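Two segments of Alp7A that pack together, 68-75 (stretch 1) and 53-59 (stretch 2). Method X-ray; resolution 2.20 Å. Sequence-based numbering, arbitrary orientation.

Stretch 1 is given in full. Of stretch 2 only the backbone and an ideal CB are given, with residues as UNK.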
# COMPACT_ATOMS: atom_id res chain seq x y z
N TYR A 68 0.55 -3.03 24.98
CA TYR A 68 -0.79 -3.39 24.51
C TYR A 68 -1.26 -2.45 23.39
O TYR A 68 -1.22 -1.22 23.54
CB TYR A 68 -1.78 -3.39 25.70
CG TYR A 68 -1.37 -4.34 26.81
CD1 TYR A 68 -0.43 -3.98 27.77
CD2 TYR A 68 -1.90 -5.63 26.89
CE1 TYR A 68 -0.04 -4.86 28.78
CE2 TYR A 68 -1.53 -6.51 27.88
CZ TYR A 68 -0.60 -6.13 28.82
OH TYR A 68 -0.22 -7.02 29.81
N PHE A 69 -1.71 -3.01 22.27
CA PHE A 69 -2.05 -2.21 21.10
C PHE A 69 -3.39 -2.57 20.49
O PHE A 69 -3.71 -3.75 20.31
CB PHE A 69 -0.99 -2.36 19.99
CG PHE A 69 0.41 -2.03 20.43
CD1 PHE A 69 1.23 -3.01 20.98
CD2 PHE A 69 0.90 -0.74 20.30
CE1 PHE A 69 2.52 -2.70 21.40
CE2 PHE A 69 2.19 -0.42 20.72
CZ PHE A 69 3.00 -1.41 21.27
N LEU A 70 -4.16 -1.54 20.15
CA LEU A 70 -5.29 -1.66 19.25
C LEU A 70 -4.77 -1.49 17.83
O LEU A 70 -4.03 -0.55 17.55
CB LEU A 70 -6.37 -0.61 19.56
CG LEU A 70 -6.95 -0.62 20.98
CD1 LEU A 70 -7.80 0.63 21.29
CD2 LEU A 70 -7.77 -1.89 21.18
N VAL A 71 -5.17 -2.40 16.94
CA VAL A 71 -4.68 -2.41 15.57
C VAL A 71 -5.81 -2.40 14.55
O VAL A 71 -6.78 -3.14 14.69
CB VAL A 71 -3.82 -3.65 15.28
CG1 VAL A 71 -3.30 -3.62 13.85
CG2 VAL A 71 -2.69 -3.80 16.32
N GLY A 72 -5.67 -1.59 13.51
CA GLY A 72 -6.64 -1.59 12.43
C GLY A 72 -7.94 -0.92 12.83
O GLY A 72 -7.94 0.09 13.55
N GLU A 73 -9.05 -1.49 12.36
CA GLU A 73 -10.37 -0.90 12.54
C GLU A 73 -10.75 -0.74 14.02
O GLU A 73 -11.51 0.16 14.36
CB GLU A 73 -11.43 -1.74 11.82
CG GLU A 73 -12.78 -1.05 11.65
CD GLU A 73 -12.70 0.22 10.81
OE1 GLU A 73 -12.06 0.18 9.73
OE2 GLU A 73 -13.28 1.25 11.22
N LEU A 74 -10.22 -1.61 14.89
CA LEU A 74 -10.50 -1.48 16.32
C LEU A 74 -9.84 -0.22 16.90
O LEU A 74 -10.30 0.32 17.90
CB LEU A 74 -10.03 -2.72 17.08
CG LEU A 74 -10.47 -2.79 18.55
CD1 LEU A 74 -12.00 -2.71 18.67
CD2 LEU A 74 -9.94 -4.06 19.21
N ALA A 75 -8.77 0.24 16.27
CA ALA A 75 -8.08 1.45 16.73
C ALA A 75 -8.76 2.73 16.23
O ALA A 75 -8.44 3.83 16.67
CB ALA A 75 -6.62 1.42 16.28
N UNK A 53 -10.66 -9.71 12.59
CA UNK A 53 -10.04 -8.68 11.77
C UNK A 53 -10.39 -7.28 12.28
O UNK A 53 -9.53 -6.41 12.34
CB UNK A 53 -10.47 -8.84 10.31
N UNK A 54 -11.65 -7.10 12.68
CA UNK A 54 -12.11 -5.81 13.20
C UNK A 54 -11.91 -5.72 14.70
O UNK A 54 -12.29 -4.73 15.32
CB UNK A 54 -13.58 -5.59 12.86
N UNK A 55 -11.33 -6.75 15.30
CA UNK A 55 -11.26 -6.79 16.76
C UNK A 55 -9.83 -7.11 17.22
O UNK A 55 -9.63 -7.91 18.14
CB UNK A 55 -12.24 -7.82 17.31
N UNK A 56 -8.85 -6.46 16.60
CA UNK A 56 -7.43 -6.75 16.87
C UNK A 56 -6.90 -6.07 18.12
O UNK A 56 -6.56 -4.89 18.12
CB UNK A 56 -6.58 -6.32 15.67
N UNK A 57 -6.79 -6.86 19.18
CA UNK A 57 -6.21 -6.40 20.43
C UNK A 57 -5.07 -7.34 20.78
O UNK A 57 -5.31 -8.51 21.12
CB UNK A 57 -7.25 -6.34 21.55
N UNK A 58 -3.85 -6.85 20.70
CA UNK A 58 -2.69 -7.71 20.87
C UNK A 58 -1.72 -7.13 21.88
O UNK A 58 -1.79 -5.95 22.20
CB UNK A 58 -1.99 -7.93 19.53
N UNK A 59 -0.81 -7.96 22.37
CA UNK A 59 0.30 -7.46 23.16
C UNK A 59 1.58 -8.07 22.61
O UNK A 59 1.57 -9.17 22.05
CB UNK A 59 0.12 -7.78 24.64

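Residues 68-71 form a strand that runs antiparallel to stretch 2, and the backbone of the second stretch can be read against it before any side chain is known.

Position 53 has its CB directed sideways, with no atom of stretch 1 within 5.5 Å. Almost any residue would suit it; a long polar one could extend freely. The residue is K53, whose side chain stays 7.1 Å or more from stretch 1. Its carbonyl matters more: one water links it to stretch 1, the water O lying 2.8 Å from K53 O and 2.9 Å from E73 N.

At 54 the CB again points sideways, 4.5 Å from E73 CB, and leaves room for a small or medium polar side chain. D54 has chi1 in m, and its OD1 lies 3.9 Å from E73 CB, a contact rather than a bond. The backbone offers more, since D54 O packs against L74 CB at 3.5 Å.

The CB of 55 points away from stretch 1, so size and charge are little restricted from this side. R55 carries its guanidinium outward, while its backbone C atom lies 3.6 Å from L74 CD2.

Position 56 is more demanding. Its CB is 3.3 Å from V71 O, on the sheet face shared with V71 and F69, and beyond V71 the chain turns at G72, which has no side chain. A leucine, isoleucine, valine or methionine would suit this apolar setting. L56 fills it, with its CB 3.9 Å from V71 CB. Its carbonyl accepts a hydrogen bond from V71 N (3.1 Å from V71 N to L56 O), and a second water joins L56 N (3.2 Å) to V71 O (2.7 Å), L74 N (3.0 Å) and K53 O (2.9 Å).

On the other face, the CB of 57 lies near two leucine methyls of stretch 1, 4.2 Å from L74 CD2 and 4.5 Å from L70 CD2. Several aliphatic residues could use this surface. L57, with chi1 t and chi2 p, brings its CD1 to 3.7 Å from L70 CD2.

Position 58 pairs with F69, and its CB is 5.3 Å from V71 CG2; a beta-branched or other apolar residue would fit. V58 places CG2 4.1 Å from V71 CG2 and 4.4 Å from F69 CB. Two nearly linear hydrogen bonds fix the register: F69 N to V58 O at 2.9 Å and V58 N to F69 O at 3.1 Å.

Position 59 lies opposite Y68, its CB 3.7 Å from Y68 CD2. A small residue such as alanine, serine or threonine seems natural beside the ring. S59 meets it through CB, while OG hydrogen-bonds outside the two stretches.

Stretch 2 53-59: KDRLLVS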
# COMPACT_ATOMS: atom_id res chain seq x y z
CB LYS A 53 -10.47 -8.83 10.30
CG LYS A 53 -9.58 -8.08 9.33
CD LYS A 53 -10.04 -8.29 7.90
CE LYS A 53 -9.98 -6.98 7.13
NZ LYS A 53 -10.16 -7.17 5.67
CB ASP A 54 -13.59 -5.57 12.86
CG ASP A 54 -13.84 -5.32 11.37
OD1 ASP A 54 -12.86 -5.20 10.60
OD2 ASP A 54 -15.03 -5.25 10.98
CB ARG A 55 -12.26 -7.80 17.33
CG ARG A 55 -13.74 -7.55 16.89
CD ARG A 55 -14.69 -8.66 17.33
NE ARG A 55 -16.06 -8.46 16.83
CZ ARG A 55 -17.09 -7.99 17.54
NH1 ARG A 55 -16.94 -7.65 18.82
NH2 ARG A 55 -18.29 -7.86 16.97
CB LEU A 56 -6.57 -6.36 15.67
CG LEU A 56 -6.76 -7.28 14.47
CD1 LEU A 56 -5.96 -6.80 13.29
CD2 LEU A 56 -6.40 -8.71 14.83
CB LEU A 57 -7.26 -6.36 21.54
CG LEU A 57 -6.79 -6.06 22.96
CD1 LEU A 57 -6.15 -4.67 23.05
CD2 LEU A 57 -7.94 -6.20 23.97
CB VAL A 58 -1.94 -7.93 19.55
CG1 VAL A 58 -2.85 -8.58 18.51
CG2 VAL A 58 -1.38 -6.60 19.04
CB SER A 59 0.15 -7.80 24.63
OG SER A 59 0.45 -9.17 24.86
O HOH W 1 -9.00 -4.06 10.93
O HOH W 2 -9.22 -4.33 14.28
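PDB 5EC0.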